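Local coordinates for periplasmic cell division protein (SufI) (Aquifex aeolicus, PDB 6SYY) that probably oxidises metal ions or other reducing substrates with four bound coppers, as multicopper oxidases of the laccase type do, and passes the electrons to dioxygen, at residues A[115-119]-A[141-145]; A[130-134]-A[414-419]; A[157-161]-A[506-510]; A[161-167]-A[512-516]. One frame throughout, in Å; residues are numbered along the deposited sequence.

Contact 1: A[115-119]-A[141-145]; sequences SIIHW and TYSYP
Tyr144 reaches across to strand 117-120, where its hydroxyl donates a hydrogen bond to the main-chain O of Ile117; OH and O are 2.6 Å apart. The donor lies in the carbonyl plane, on a lone pair. The methyl end of Ile116 rests against the same hydroxyl, CD1 to OH 3.3 Å. Trp119 approaches the ring instead: its five-membered ring turns an edge toward a face of Tyr144 in a T-shaped pair, planes at 61°, and NE1 stands 3.4 Å from Tyr144 CE2. CD2 of Tyr142 sits over the centre of the opposite face.

Further out, Ile116 CD1 also packs on Tyr142 CD2 at 3.6 Å. Its CG1 points anti to the backbone N (chi1 -172°), which carries CD1 into the angle between the two tyrosines. Tyr142 sends its own hydroxyl to Lys127 O, and Phe103 meets the Trp119 ring edge-to-face.

Strands 117-120 and 141-143 belong to different sheets of the N-terminal domain, so Tyr144 ties sheet to sheet in a cupredoxin-type sandwich. Tyrosine suits this place, flat enough to be sandwiched yet polar at its far end. The bond satisfies a buried carbonyl one residue before His118, a copper ligand.

Contact 2: A[130-134]-A[414-419]; sequences GHPYY and WEDGYA
Tyr133 lays the CE1 corner of its ring against the benzo part of Trp414, with CE1 3.5 Å from CZ2. The two planes are inclined at 34°, so the rings meet obliquely. His131 approaches the same end of the indole, its CE1 3.8 Å from Trp414 CH2, and CE1 also lies over the centre of one face of the Tyr133 ring. The three form an aromatic cluster that bridges the N-terminal and C-terminal multicopper oxidase regions, near the copper ligands His161 and His456.

Tyr133 OH donates to Tyr418 O in a very short hydrogen bond of 2.5 Å, and this oxygen lies at the ring edge, in its plane. The same hydroxyl is hydrogen-bonded to Asn522 ND2, so two partners grip it.

The imidazole is fixed at both nitrogens. ND1 accepts a nearly straight bond from Tyr133 N (3.0 Å, 174° at the hydrogen), in the ring plane, while NE2 pairs with Asn522 OD1. With CG anti to the backbone N (chi1 -169°), the His131 ring is brought beside the main chain that follows it. Histidine suits this spot because it offers two polar atoms on a flat ring. On the other segment, Tyr418 CB packs over one face of the indole.

Both segments lie in loops. Residues 130-134, with a 3-10 turn at 132-134, follow strand 117-120; residues 414-419 follow strand 407-409. Strand 520-525 supplies Asn522 and packs against Trp414 through Met520, while Leu506 of strand 503-509 touches His131, Pro132 and Trp414.

Contact 3: A[157-161]-A[506-510]; sequences FYHPH and LLHCH. With CU (copper (II) ion), chain E; CU (copper (II) ion), chain C; CU (copper (II) ion), chain B; O (oxygen atom), chain F.
His161 turns its ring edge toward one face of His508 in an offset edge-to-face pair, planes at 86°, and NE2 of His508 lies at the edge of the His161 ring, in its plane. Phe157 carries His159 CD2 over the centre of one face, while His510 CE1 comes to its edge. The bound oxygen atom lies in plane at the edges of both His159 and His508.

The four histidines converge on two coppers. One takes His159 NE2 at 1.8 Å and His510 NE2 at 2.3 Å; the other takes His161 NE2 at 2.0 Å and His508 NE2 at 2.2 Å. His120 and His456 respectively complete the protein ligands. With the oxygen atom between them, the ions are consistent with the type 3 pair of the trinuclear cluster. Histidine suits this role: NE2 binds metal while ND1 can anchor the ring, as in the bonds of His159 to Pro160 O and His508 to Cys509 O.

Cys509 binds a third copper, giving the His-Cys-His motif, in this family the electron route from type 1 copper to cluster and probably so here. The copper-bound histidines link the end of strand 154-160 to that of strand 503-509, which runs between strands 451-455 and 520-525.

Contact 4: A[161-167]-A[512-516]; sequences HPHGRTG and LEHHD. With CU (copper (II) ion), chain B; CU (copper (II) ion), chain C.
Asp516 holds two successive backbone N-H groups with its carboxylate: Thr166 N donates to OD1 at 2.9 Å and Gly167 N to OD2 at 2.7 Å. Both arrive on the syn side, 15° and 26° out of the carboxylate plane. They belong to the first turn of helix 166-172, whose N-cap position is Arg165, so the acid satisfies amides that begin a helix, and the helix end would probably favour its negative charge. OD1 also receives a weak bond from His515 ND1.

Thr166 uses its hydroxyl at home, donating from OG1 to Pro162 O at 2.9 Å and tying the turn together. That oxygen also receives a weak bond from Arg165 N. His515 CE1 lies 3.2 Å from Thr166 OG1, and the His515 ring meets that of His161, the copper ligand, obliquely, planes at 81°.

Glycine suits position 167 because the carboxylates of Glu513 and Asp516 leave no room for a side chain; Leu512 CB packs on its CA at 3.6 Å. Glu513 finds its polar partners in Tyr218, Asn257 and Phe226.

His514 ND1 binds the copper shared with His451 and Cys509. Helix 512-516 thus carries a type 1 ligand and packs, through His515, on His161 of the trinuclear cluster, as fits a multicopper oxidase.

From the N terminus, contact 1 comes first and closes a short loop, 115-119 to 141-145. Segment 130-134 lies inside that loop but pairs far ahead with 414-419, so contact 2 crosses contact 1. Contacts 3 and 4 both begin after contact 1 has closed; their first segments adjoin, sharing His161, and their second segments follow one another near the C terminus, so they cross each other and also cross contact 2. Contact 1 stays within the N-terminal cupredoxin region, and backbone bonds from Ile116 and His118 to His161 and His159 join it to contact 3. Contacts 2, 3 and 4 all tie that region to the C-terminal one, around the copper cluster.

Contact 1: A[115-119]-A[141-145]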
loop_
_atom_site.group_PDB
_atom_site.type_symbol
_atom_site.label_atom_id
_atom_site.label_comp_id
_atom_site.label_asym_id
_atom_site.label_seq_id
_atom_site.Cartn_x
_atom_site.Cartn_y
_atom_site.Cartn_z
ATOM N N SER A 115 0.086 -8.713 -17.870
ATOM C CA SER A 115 0.299 -8.320 -16.484
ATOM C C SER A 115 1.754 -7.917 -16.282
ATOM O O SER A 115 2.623 -8.187 -17.116
ATOM C CB SER A 115 -0.089 -9.442 -15.515
ATOM O OG SER A 115 -0.044 -8.976 -14.175
ATOM N N ILE A 116 1.995 -7.262 -15.147
ATOM C CA ILE A 116 3.330 -6.865 -14.721
ATOM C C ILE A 116 3.237 -6.586 -13.231
ATOM O O ILE A 116 2.206 -6.128 -12.742
ATOM C CB ILE A 116 3.838 -5.631 -15.513
ATOM C CG1 ILE A 116 5.309 -5.347 -15.194
ATOM C CG2 ILE A 116 2.974 -4.405 -15.238
ATOM C CD1 ILE A 116 6.271 -6.300 -15.876
ATOM N N ILE A 117 4.304 -6.890 -12.501
ATOM C CA ILE A 117 4.337 -6.639 -11.065
ATOM C C ILE A 117 4.911 -5.253 -10.830
ATOM O O ILE A 117 5.975 -4.915 -11.356
ATOM C CB ILE A 117 5.169 -7.700 -10.327
ATOM C CG1 ILE A 117 4.712 -9.110 -10.697
ATOM C CG2 ILE A 117 5.072 -7.488 -8.823
ATOM C CD1 ILE A 117 5.527 -10.193 -10.031
ATOM N N HIS A 118 4.210 -4.450 -10.043
ATOM C CA HIS A 118 4.738 -3.181 -9.567
ATOM C C HIS A 118 5.245 -3.346 -8.139
ATOM O O HIS A 118 4.540 -3.893 -7.284
ATOM C CB HIS A 118 3.674 -2.087 -9.624
ATOM C CG HIS A 118 4.112 -0.799 -9.005
ATOM N ND1 HIS A 118 5.317 -0.202 -9.309
ATOM C CD2 HIS A 118 3.511 0.004 -8.095
ATOM C CE1 HIS A 118 5.439 0.913 -8.612
ATOM N NE2 HIS A 118 4.356 1.064 -7.872
ATOM N N TRP A 119 6.470 -2.885 -7.889
ATOM C CA TRP A 119 7.040 -2.880 -6.542
ATOM C C TRP A 119 6.700 -1.535 -5.902
ATOM O O TRP A 119 7.499 -0.597 -5.875
ATOM C CB TRP A 119 8.542 -3.132 -6.591
ATOM C CG TRP A 119 8.935 -4.192 -7.571
ATOM C CD1 TRP A 119 9.591 -4.013 -8.753
ATOM C CD2 TRP A 119 8.685 -5.597 -7.459
ATOM N NE1 TRP A 119 9.770 -5.221 -9.385
ATOM C CE2 TRP A 119 9.220 -6.209 -8.612
ATOM C CE3 TRP A 119 8.058 -6.398 -6.498
ATOM C CZ2 TRP A 119 9.148 -7.580 -8.828
ATOM C CZ3 TRP A 119 7.991 -7.763 -6.717
ATOM C CH2 TRP A 119 8.534 -8.340 -7.870
ATOM N N THR A 141 7.400 -13.874 -19.850
ATOM C CA THR A 141 8.178 -13.578 -18.657
ATOM C C THR A 141 8.782 -12.191 -18.797
ATOM O O THR A 141 9.339 -11.861 -19.851
ATOM C CB THR A 141 9.287 -14.621 -18.451
ATOM O OG1 THR A 141 8.701 -15.896 -18.162
ATOM C CG2 THR A 141 10.207 -14.216 -17.310
ATOM N N TYR A 142 8.665 -11.377 -17.750
ATOM C CA TYR A 142 9.386 -10.113 -17.690
ATOM C C TYR A 142 10.534 -10.257 -16.702
ATOM O O TYR A 142 10.310 -10.450 -15.503
ATOM C CB TYR A 142 8.493 -8.940 -17.294
ATOM C CG TYR A 142 9.233 -7.629 -17.420
ATOM C CD1 TYR A 142 9.459 -7.061 -18.665
ATOM C CD2 TYR A 142 9.745 -6.985 -16.303
ATOM C CE1 TYR A 142 10.151 -5.874 -18.794
ATOM C CE2 TYR A 142 10.439 -5.798 -16.424
ATOM C CZ TYR A 142 10.639 -5.248 -17.672
ATOM O OH TYR A 142 11.331 -4.067 -17.800
ATOM N N SER A 143 11.755 -10.160 -17.213
ATOM C CA SER A 143 12.955 -10.190 -16.390
ATOM C C SER A 143 13.281 -8.762 -15.973
ATOM O O SER A 143 13.692 -7.943 -16.802
ATOM C CB SER A 143 14.113 -10.813 -17.161
ATOM O OG SER A 143 15.333 -10.591 -16.484
ATOM N N TYR A 144 13.086 -8.461 -14.702
ATOM C CA TYR A 144 13.436 -7.150 -14.184
ATOM C C TYR A 144 14.950 -7.024 -14.114
ATOM O O TYR A 144 15.596 -7.839 -13.443
ATOM C CB TYR A 144 12.832 -6.944 -12.800
ATOM C CG TYR A 144 11.328 -6.907 -12.777
ATOM C CD1 TYR A 144 10.584 -8.080 -12.757
ATOM C CD2 TYR A 144 10.649 -5.697 -12.763
ATOM C CE1 TYR A 144 9.207 -8.048 -12.733
ATOM C CE2 TYR A 144 9.274 -5.654 -12.737
ATOM C CZ TYR A 144 8.556 -6.830 -12.720
ATOM O OH TYR A 144 7.182 -6.777 -12.696
ATOM N N PRO A 145 15.554 -6.046 -14.786
ATOM C CA PRO A 145 16.992 -5.816 -14.615
ATOM C C PRO A 145 17.348 -5.655 -13.143
ATOM O O PRO A 145 16.585 -5.081 -12.361
ATOM C CB PRO A 145 17.240 -4.526 -15.404
ATOM C CG PRO A 145 16.141 -4.482 -16.414
ATOM C CD PRO A 145 14.950 -5.119 -15.761
#

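Contact 2: A[130-134]-A[414-419]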
loop_
_atom_site.group_PDB
_atom_site.type_symbol
_atom_site.label_atom_id
_atom_site.label_comp_id
_atom_site.label_asym_id
_atom_site.label_seq_id
_atom_site.Cartn_x
_atom_site.Cartn_y
_atom_site.Cartn_z
ATOM N N GLY A 130 7.965 -1.852 -12.967
ATOM C CA GLY A 130 6.673 -2.443 -13.256
ATOM C C GLY A 130 5.710 -1.465 -13.896
ATOM O O GLY A 130 4.577 -1.300 -13.438
ATOM N N HIS A 131 6.156 -0.813 -14.957
ATOM C CA HIS A 131 5.334 0.136 -15.689
ATOM C C HIS A 131 4.437 -0.606 -16.681
ATOM O O HIS A 131 4.830 -1.642 -17.224
ATOM C CB HIS A 131 6.222 1.137 -16.424
ATOM C CG HIS A 131 5.483 2.309 -16.992
ATOM N ND1 HIS A 131 4.759 2.236 -18.162
ATOM C CD2 HIS A 131 5.364 3.585 -16.554
ATOM C CE1 HIS A 131 4.216 3.415 -18.416
ATOM N NE2 HIS A 131 4.574 4.252 -17.461
ATOM N N PRO A 132 3.224 -0.099 -16.929
ATOM C CA PRO A 132 2.312 -0.804 -17.847
ATOM C C PRO A 132 2.873 -1.014 -19.245
ATOM O O PRO A 132 2.474 -1.978 -19.911
ATOM C CB PRO A 132 1.074 0.104 -17.872
ATOM C CG PRO A 132 1.126 0.853 -16.607
ATOM C CD PRO A 132 2.568 1.047 -16.273
ATOM N N TYR A 133 3.780 -0.147 -19.714
ATOM C CA TYR A 133 4.369 -0.333 -21.039
ATOM C C TYR A 133 5.067 -1.681 -21.163
ATOM O O TYR A 133 5.151 -2.235 -22.263
ATOM C CB TYR A 133 5.372 0.781 -21.354
ATOM C CG TYR A 133 4.780 2.164 -21.501
ATOM C CD1 TYR A 133 3.423 2.342 -21.735
ATOM C CD2 TYR A 133 5.583 3.292 -21.413
ATOM C CE1 TYR A 133 2.881 3.605 -21.867
ATOM C CE2 TYR A 133 5.052 4.560 -21.546
ATOM C CZ TYR A 133 3.700 4.711 -21.774
ATOM O OH TYR A 133 3.162 5.973 -21.904
ATOM N N TYR A 134 5.572 -2.218 -20.053
ATOM C CA TYR A 134 6.369 -3.435 -20.045
ATOM C C TYR A 134 5.555 -4.680 -19.728
ATOM O O TYR A 134 6.135 -5.761 -19.585
ATOM C CB TYR A 134 7.517 -3.298 -19.045
ATOM C CG TYR A 134 8.570 -2.341 -19.525
ATOM C CD1 TYR A 134 9.435 -2.700 -20.551
ATOM C CD2 TYR A 134 8.692 -1.077 -18.974
ATOM C CE1 TYR A 134 10.401 -1.831 -21.011
ATOM C CE2 TYR A 134 9.658 -0.193 -19.428
ATOM C CZ TYR A 134 10.510 -0.578 -20.448
ATOM O OH TYR A 134 11.474 0.287 -20.914
ATOM N N TRP A 414 -5.139 8.793 -19.134
ATOM C CA TRP A 414 -4.139 7.932 -19.756
ATOM C C TRP A 414 -4.369 7.831 -21.259
ATOM O O TRP A 414 -3.419 7.872 -22.047
ATOM C CB TRP A 414 -4.174 6.551 -19.094
ATOM C CG TRP A 414 -3.040 5.636 -19.472
ATOM C CD1 TRP A 414 -3.122 4.495 -20.219
ATOM C CD2 TRP A 414 -1.659 5.777 -19.110
ATOM N NE1 TRP A 414 -1.880 3.921 -20.346
ATOM C CE2 TRP A 414 -0.965 4.689 -19.677
ATOM C CE3 TRP A 414 -0.942 6.721 -18.365
ATOM C CZ2 TRP A 414 0.412 4.518 -19.522
ATOM C CZ3 TRP A 414 0.427 6.552 -18.214
ATOM C CH2 TRP A 414 1.089 5.459 -18.790
ATOM N N GLU A 415 -5.632 7.746 -21.674
ATOM C CA GLU A 415 -5.979 7.603 -23.084
ATOM C C GLU A 415 -5.745 8.874 -23.888
ATOM O O GLU A 415 -6.054 8.886 -25.085
ATOM C CB GLU A 415 -7.442 7.169 -23.215
ATOM C CG GLU A 415 -7.993 6.426 -22.000
ATOM C CD GLU A 415 -7.259 5.127 -21.712
ATOM O OE1 GLU A 415 -6.718 4.523 -22.663
ATOM O OE2 GLU A 415 -7.220 4.711 -20.533
ATOM N N ASP A 416 -5.220 9.930 -23.277
ATOM C CA ASP A 416 -4.956 11.197 -23.963
ATOM C C ASP A 416 -3.494 11.310 -24.379
ATOM O O ASP A 416 -2.820 12.295 -24.086
ATOM C CB ASP A 416 -5.363 12.367 -23.075
ATOM C CG ASP A 416 -6.867 12.503 -22.940
ATOM O OD1 ASP A 416 -7.555 12.611 -23.975
ATOM O OD2 ASP A 416 -7.364 12.492 -21.797
ATOM N N GLY A 417 -2.981 10.290 -25.065
ATOM C CA GLY A 417 -1.640 10.315 -25.606
ATOM C C GLY A 417 -0.626 9.481 -24.854
ATOM O O GLY A 417 0.476 9.263 -25.372
ATOM N N TYR A 418 -0.960 9.009 -23.654
ATOM C CA TYR A 418 -0.023 8.233 -22.851
ATOM C C TYR A 418 -0.067 6.738 -23.147
ATOM O O TYR A 418 0.939 6.047 -22.953
ATOM C CB TYR A 418 -0.306 8.441 -21.357
ATOM C CG TYR A 418 -0.187 9.869 -20.878
ATOM C CD1 TYR A 418 -1.288 10.721 -20.880
ATOM C CD2 TYR A 418 1.022 10.364 -20.411
ATOM C CE1 TYR A 418 -1.178 12.027 -20.440
ATOM C CE2 TYR A 418 1.141 11.668 -19.968
ATOM C CZ TYR A 418 0.040 12.493 -19.984
ATOM O OH TYR A 418 0.167 13.790 -19.543
ATOM N N ALA A 419 -1.202 6.226 -23.628
ATOM C CA ALA A 419 -1.446 4.788 -23.574
ATOM C C ALA A 419 -0.563 4.016 -24.547
ATOM O O ALA A 419 -0.092 2.920 -24.222
ATOM C CB ALA A 419 -2.921 4.498 -23.844
#

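Contact 3: A[157-161]-A[506-510]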
loop_
_atom_site.group_PDB
_atom_site.type_symbol
_atom_site.label_atom_id
_atom_site.label_comp_id
_atom_site.label_asym_id
_atom_site.label_seq_id
_atom_site.Cartn_x
_atom_site.Cartn_y
_atom_site.Cartn_z
ATOM N N PHE A 157 4.797 -3.133 -0.845
ATOM C CA PHE A 157 3.558 -3.628 -1.435
ATOM C C PHE A 157 3.861 -4.035 -2.870
ATOM O O PHE A 157 4.370 -3.222 -3.643
ATOM C CB PHE A 157 2.500 -2.510 -1.364
ATOM C CG PHE A 157 1.111 -2.904 -1.807
ATOM C CD1 PHE A 157 0.727 -4.230 -1.916
ATOM C CD2 PHE A 157 0.181 -1.914 -2.111
ATOM C CE1 PHE A 157 -0.561 -4.563 -2.324
ATOM C CE2 PHE A 157 -1.103 -2.236 -2.521
ATOM C CZ PHE A 157 -1.475 -3.565 -2.628
ATOM N N TYR A 158 3.589 -5.287 -3.231
ATOM C CA TYR A 158 3.727 -5.714 -4.618
ATOM C C TYR A 158 2.380 -6.183 -5.142
ATOM O O TYR A 158 1.658 -6.917 -4.459
ATOM C CB TYR A 158 4.802 -6.797 -4.797
ATOM C CG TYR A 158 4.571 -8.149 -4.155
ATOM C CD1 TYR A 158 4.056 -9.205 -4.889
ATOM C CD2 TYR A 158 4.937 -8.389 -2.838
ATOM C CE1 TYR A 158 3.884 -10.462 -4.319
ATOM C CE2 TYR A 158 4.767 -9.635 -2.259
ATOM C CZ TYR A 158 4.238 -10.668 -3.006
ATOM O OH TYR A 158 4.059 -11.911 -2.440
ATOM N N HIS A 159 2.043 -5.733 -6.345
ATOM C CA HIS A 159 0.741 -5.972 -6.946
ATOM C C HIS A 159 0.857 -5.691 -8.435
ATOM O O HIS A 159 1.797 -5.015 -8.868
ATOM C CB HIS A 159 -0.344 -5.089 -6.296
ATOM C CG HIS A 159 -0.160 -3.619 -6.527
ATOM N ND1 HIS A 159 -0.451 -3.009 -7.729
ATOM C CD2 HIS A 159 0.267 -2.635 -5.700
ATOM C CE1 HIS A 159 -0.203 -1.713 -7.635
ATOM N NE2 HIS A 159 0.234 -1.461 -6.414
ATOM N N PRO A 160 -0.061 -6.209 -9.245
ATOM C CA PRO A 160 0.055 -6.017 -10.694
ATOM C C PRO A 160 -0.278 -4.593 -11.105
ATOM O O PRO A 160 -0.994 -3.859 -10.419
ATOM C CB PRO A 160 -0.956 -7.012 -11.269
ATOM C CG PRO A 160 -1.943 -7.192 -10.184
ATOM C CD PRO A 160 -1.187 -7.090 -8.902
ATOM N N HIS A 161 0.265 -4.208 -12.252
ATOM C CA HIS A 161 0.001 -2.882 -12.791
ATOM C C HIS A 161 -0.352 -2.901 -14.277
ATOM O O HIS A 161 0.114 -2.021 -15.012
ATOM C CB HIS A 161 1.227 -1.990 -12.573
ATOM C CG HIS A 161 0.902 -0.610 -12.096
ATOM N ND1 HIS A 161 0.224 0.306 -12.871
ATOM C CD2 HIS A 161 1.179 0.014 -10.928
ATOM C CE1 HIS A 161 0.089 1.433 -12.194
ATOM N NE2 HIS A 161 0.659 1.282 -11.012
ATOM N N LEU A 506 5.089 6.892 -13.027
ATOM C CA LEU A 506 3.653 7.111 -13.051
ATOM C C LEU A 506 3.228 8.078 -11.956
ATOM O O LEU A 506 3.876 8.196 -10.910
ATOM C CB LEU A 506 2.904 5.793 -12.877
ATOM C CG LEU A 506 3.002 4.809 -14.035
ATOM C CD1 LEU A 506 2.274 3.538 -13.671
ATOM C CD2 LEU A 506 2.414 5.427 -15.289
ATOM N N LEU A 507 2.135 8.786 -12.221
ATOM C CA LEU A 507 1.386 9.525 -11.209
ATOM C C LEU A 507 -0.078 9.189 -11.434
ATOM O O LEU A 507 -0.599 9.400 -12.534
ATOM C CB LEU A 507 1.637 11.033 -11.307
ATOM C CG LEU A 507 0.955 11.986 -10.318
ATOM C CD1 LEU A 507 1.766 13.261 -10.179
ATOM C CD2 LEU A 507 -0.459 12.334 -10.752
ATOM N N HIS A 508 -0.736 8.652 -10.409
ATOM C CA HIS A 508 -2.074 8.116 -10.608
ATOM C C HIS A 508 -2.801 8.029 -9.276
ATOM O O HIS A 508 -2.188 7.999 -8.206
ATOM C CB HIS A 508 -2.028 6.735 -11.281
ATOM C CG HIS A 508 -1.421 5.660 -10.431
ATOM N ND1 HIS A 508 -2.182 4.773 -9.698
ATOM C CD2 HIS A 508 -0.129 5.327 -10.199
ATOM C CE1 HIS A 508 -1.384 3.943 -9.049
ATOM N NE2 HIS A 508 -0.134 4.258 -9.336
ATOM N N CYS A 509 -4.125 8.001 -9.364
ATOM C CA CYS A 509 -4.948 7.687 -8.209
ATOM C C CYS A 509 -4.821 6.210 -7.874
ATOM O O CYS A 509 -4.709 5.365 -8.765
ATOM C CB CYS A 509 -6.402 8.034 -8.494
ATOM S SG CYS A 509 -7.524 7.589 -7.180
ATOM N N HIS A 510 -4.838 5.891 -6.582
ATOM C CA HIS A 510 -4.696 4.506 -6.164
ATOM C C HIS A 510 -6.027 3.850 -5.842
ATOM O O HIS A 510 -6.045 2.746 -5.286
ATOM C CB HIS A 510 -3.750 4.383 -4.973
ATOM C CG HIS A 510 -3.053 3.064 -4.918
ATOM N ND1 HIS A 510 -3.671 1.914 -4.474
ATOM C CD2 HIS A 510 -1.804 2.700 -5.293
ATOM C CE1 HIS A 510 -2.825 0.903 -4.559
ATOM N NE2 HIS A 510 -1.685 1.353 -5.051
HETATM CU CU CU E . 0.220 0.214 -5.688
HETATM CU CU CU C . 1.179 2.472 -9.466
HETATM CU CU CU B . -9.246 8.512 -7.755
HETATM O O O F . 0.556 1.411 -7.764
#

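Contact 4: A[161-167]-A[512-516]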
loop_
_atom_site.group_PDB
_atom_site.type_symbol
_atom_site.label_atom_id
_atom_site.label_comp_id
_atom_site.label_asym_id
_atom_site.label_seq_id
_atom_site.Cartn_x
_atom_site.Cartn_y
_atom_site.Cartn_z
ATOM N N HIS A 161 0.265 -4.208 -12.252
ATOM C CA HIS A 161 0.001 -2.882 -12.791
ATOM C C HIS A 161 -0.352 -2.901 -14.277
ATOM O O HIS A 161 0.114 -2.021 -15.012
ATOM C CB HIS A 161 1.227 -1.990 -12.573
ATOM C CG HIS A 161 0.902 -0.610 -12.096
ATOM N ND1 HIS A 161 0.224 0.306 -12.871
ATOM C CD2 HIS A 161 1.179 0.014 -10.928
ATOM C CE1 HIS A 161 0.089 1.433 -12.194
ATOM N NE2 HIS A 161 0.659 1.282 -11.012
ATOM N N PRO A 162 -1.160 -3.844 -14.775
ATOM C CA PRO A 162 -1.505 -3.801 -16.199
ATOM C C PRO A 162 -2.504 -2.695 -16.502
ATOM O O PRO A 162 -3.334 -2.315 -15.670
ATOM C CB PRO A 162 -2.109 -5.184 -16.460
ATOM C CG PRO A 162 -2.730 -5.547 -15.174
ATOM C CD PRO A 162 -1.837 -4.975 -14.106
ATOM N N HIS A 163 -2.397 -2.173 -17.719
ATOM C CA HIS A 163 -3.316 -1.163 -18.226
ATOM C C HIS A 163 -4.758 -1.655 -18.150
ATOM O O HIS A 163 -5.113 -2.664 -18.766
ATOM C CB HIS A 163 -2.924 -0.826 -19.668
ATOM C CG HIS A 163 -3.915 0.026 -20.396
ATOM N ND1 HIS A 163 -4.591 1.067 -19.798
ATOM C CD2 HIS A 163 -4.328 0.001 -21.687
ATOM C CE1 HIS A 163 -5.388 1.639 -20.684
ATOM N NE2 HIS A 163 -5.246 1.012 -21.838
ATOM N N GLY A 164 -5.586 -0.949 -17.378
ATOM C CA GLY A 164 -7.014 -1.202 -17.332
ATOM C C GLY A 164 -7.462 -2.433 -16.569
ATOM O O GLY A 164 -8.669 -2.595 -16.354
ATOM N N ARG A 165 -6.551 -3.305 -16.141
ATOM C CA ARG A 165 -6.940 -4.544 -15.475
ATOM C C ARG A 165 -6.306 -4.689 -14.097
ATOM O O ARG A 165 -6.310 -5.787 -13.528
ATOM C CB ARG A 165 -6.598 -5.749 -16.353
ATOM C CG ARG A 165 -7.427 -5.809 -17.623
ATOM C CD ARG A 165 -8.860 -6.212 -17.322
ATOM N NE ARG A 165 -8.960 -7.637 -17.019
ATOM C CZ ARG A 165 -10.093 -8.263 -16.713
ATOM N NH1 ARG A 165 -11.232 -7.589 -16.660
ATOM N NH2 ARG A 165 -10.086 -9.565 -16.460
ATOM N N THR A 166 -5.769 -3.600 -13.543
ATOM C CA THR A 166 -5.143 -3.678 -12.227
ATOM C C THR A 166 -6.177 -3.943 -11.140
ATOM O O THR A 166 -5.940 -4.753 -10.234
ATOM C CB THR A 166 -4.360 -2.396 -11.939
ATOM O OG1 THR A 166 -3.231 -2.314 -12.821
ATOM C CG2 THR A 166 -3.867 -2.380 -10.496
ATOM N N GLY A 167 -7.331 -3.280 -11.212
ATOM C CA GLY A 167 -8.382 -3.553 -10.245
ATOM C C GLY A 167 -8.827 -5.002 -10.274
ATOM O O GLY A 167 -9.063 -5.614 -9.228
ATOM N N LEU A 512 -8.259 1.681 -7.532
ATOM C CA LEU A 512 -7.812 0.876 -8.666
ATOM C C LEU A 512 -8.697 1.075 -9.890
ATOM O O LEU A 512 -8.204 1.088 -11.024
ATOM C CB LEU A 512 -7.763 -0.596 -8.270
ATOM C CG LEU A 512 -6.748 -0.874 -7.166
ATOM C CD1 LEU A 512 -6.593 -2.365 -6.954
ATOM C CD2 LEU A 512 -5.412 -0.226 -7.508
ATOM N N GLU A 513 -10.003 1.239 -9.683
ATOM C CA GLU A 513 -10.897 1.498 -10.804
ATOM C C GLU A 513 -10.573 2.835 -11.463
ATOM O O GLU A 513 -10.493 2.920 -12.692
ATOM C CB GLU A 513 -12.354 1.450 -10.344
ATOM C CG GLU A 513 -12.869 0.042 -10.088
ATOM C CD GLU A 513 -12.202 -0.616 -8.894
ATOM O OE1 GLU A 513 -11.970 0.081 -7.882
ATOM O OE2 GLU A 513 -11.899 -1.826 -8.971
ATOM N N HIS A 514 -10.378 3.889 -10.659
ATOM C CA HIS A 514 -9.966 5.185 -11.202
ATOM C C HIS A 514 -8.720 5.041 -12.058
ATOM O O HIS A 514 -8.668 5.514 -13.200
ATOM C CB HIS A 514 -9.694 6.180 -10.075
ATOM C CG HIS A 514 -10.908 6.574 -9.298
ATOM N ND1 HIS A 514 -10.849 7.420 -8.210
ATOM C CD2 HIS A 514 -12.210 6.233 -9.442
ATOM C CE1 HIS A 514 -12.064 7.584 -7.718
ATOM N NE2 HIS A 514 -12.907 6.872 -8.445
ATOM N N HIS A 515 -7.693 4.399 -11.501
ATOM C CA HIS A 515 -6.483 4.115 -12.261
ATOM C C HIS A 515 -6.805 3.340 -13.536
ATOM O O HIS A 515 -6.304 3.675 -14.616
ATOM C CB HIS A 515 -5.501 3.354 -11.369
ATOM C CG HIS A 515 -4.476 2.569 -12.121
ATOM N ND1 HIS A 515 -4.718 1.298 -12.594
ATOM C CD2 HIS A 515 -3.207 2.871 -12.480
ATOM C CE1 HIS A 515 -3.643 0.851 -13.217
ATOM N NE2 HIS A 515 -2.712 1.787 -13.165
ATOM N N ASP A 516 -7.671 2.326 -13.437
ATOM C CA ASP A 516 -7.984 1.501 -14.602
ATOM C C ASP A 516 -8.712 2.299 -15.676
ATOM O O ASP A 516 -8.494 2.081 -16.874
ATOM C CB ASP A 516 -8.815 0.286 -14.187
ATOM C CG ASP A 516 -7.961 -0.878 -13.721
ATOM O OD1 ASP A 516 -6.734 -0.842 -13.942
ATOM O OD2 ASP A 516 -8.515 -1.831 -13.133
HETATM CU CU CU B . -9.246 8.512 -7.755
HETATM CU CU CU C . 1.179 2.472 -9.466
#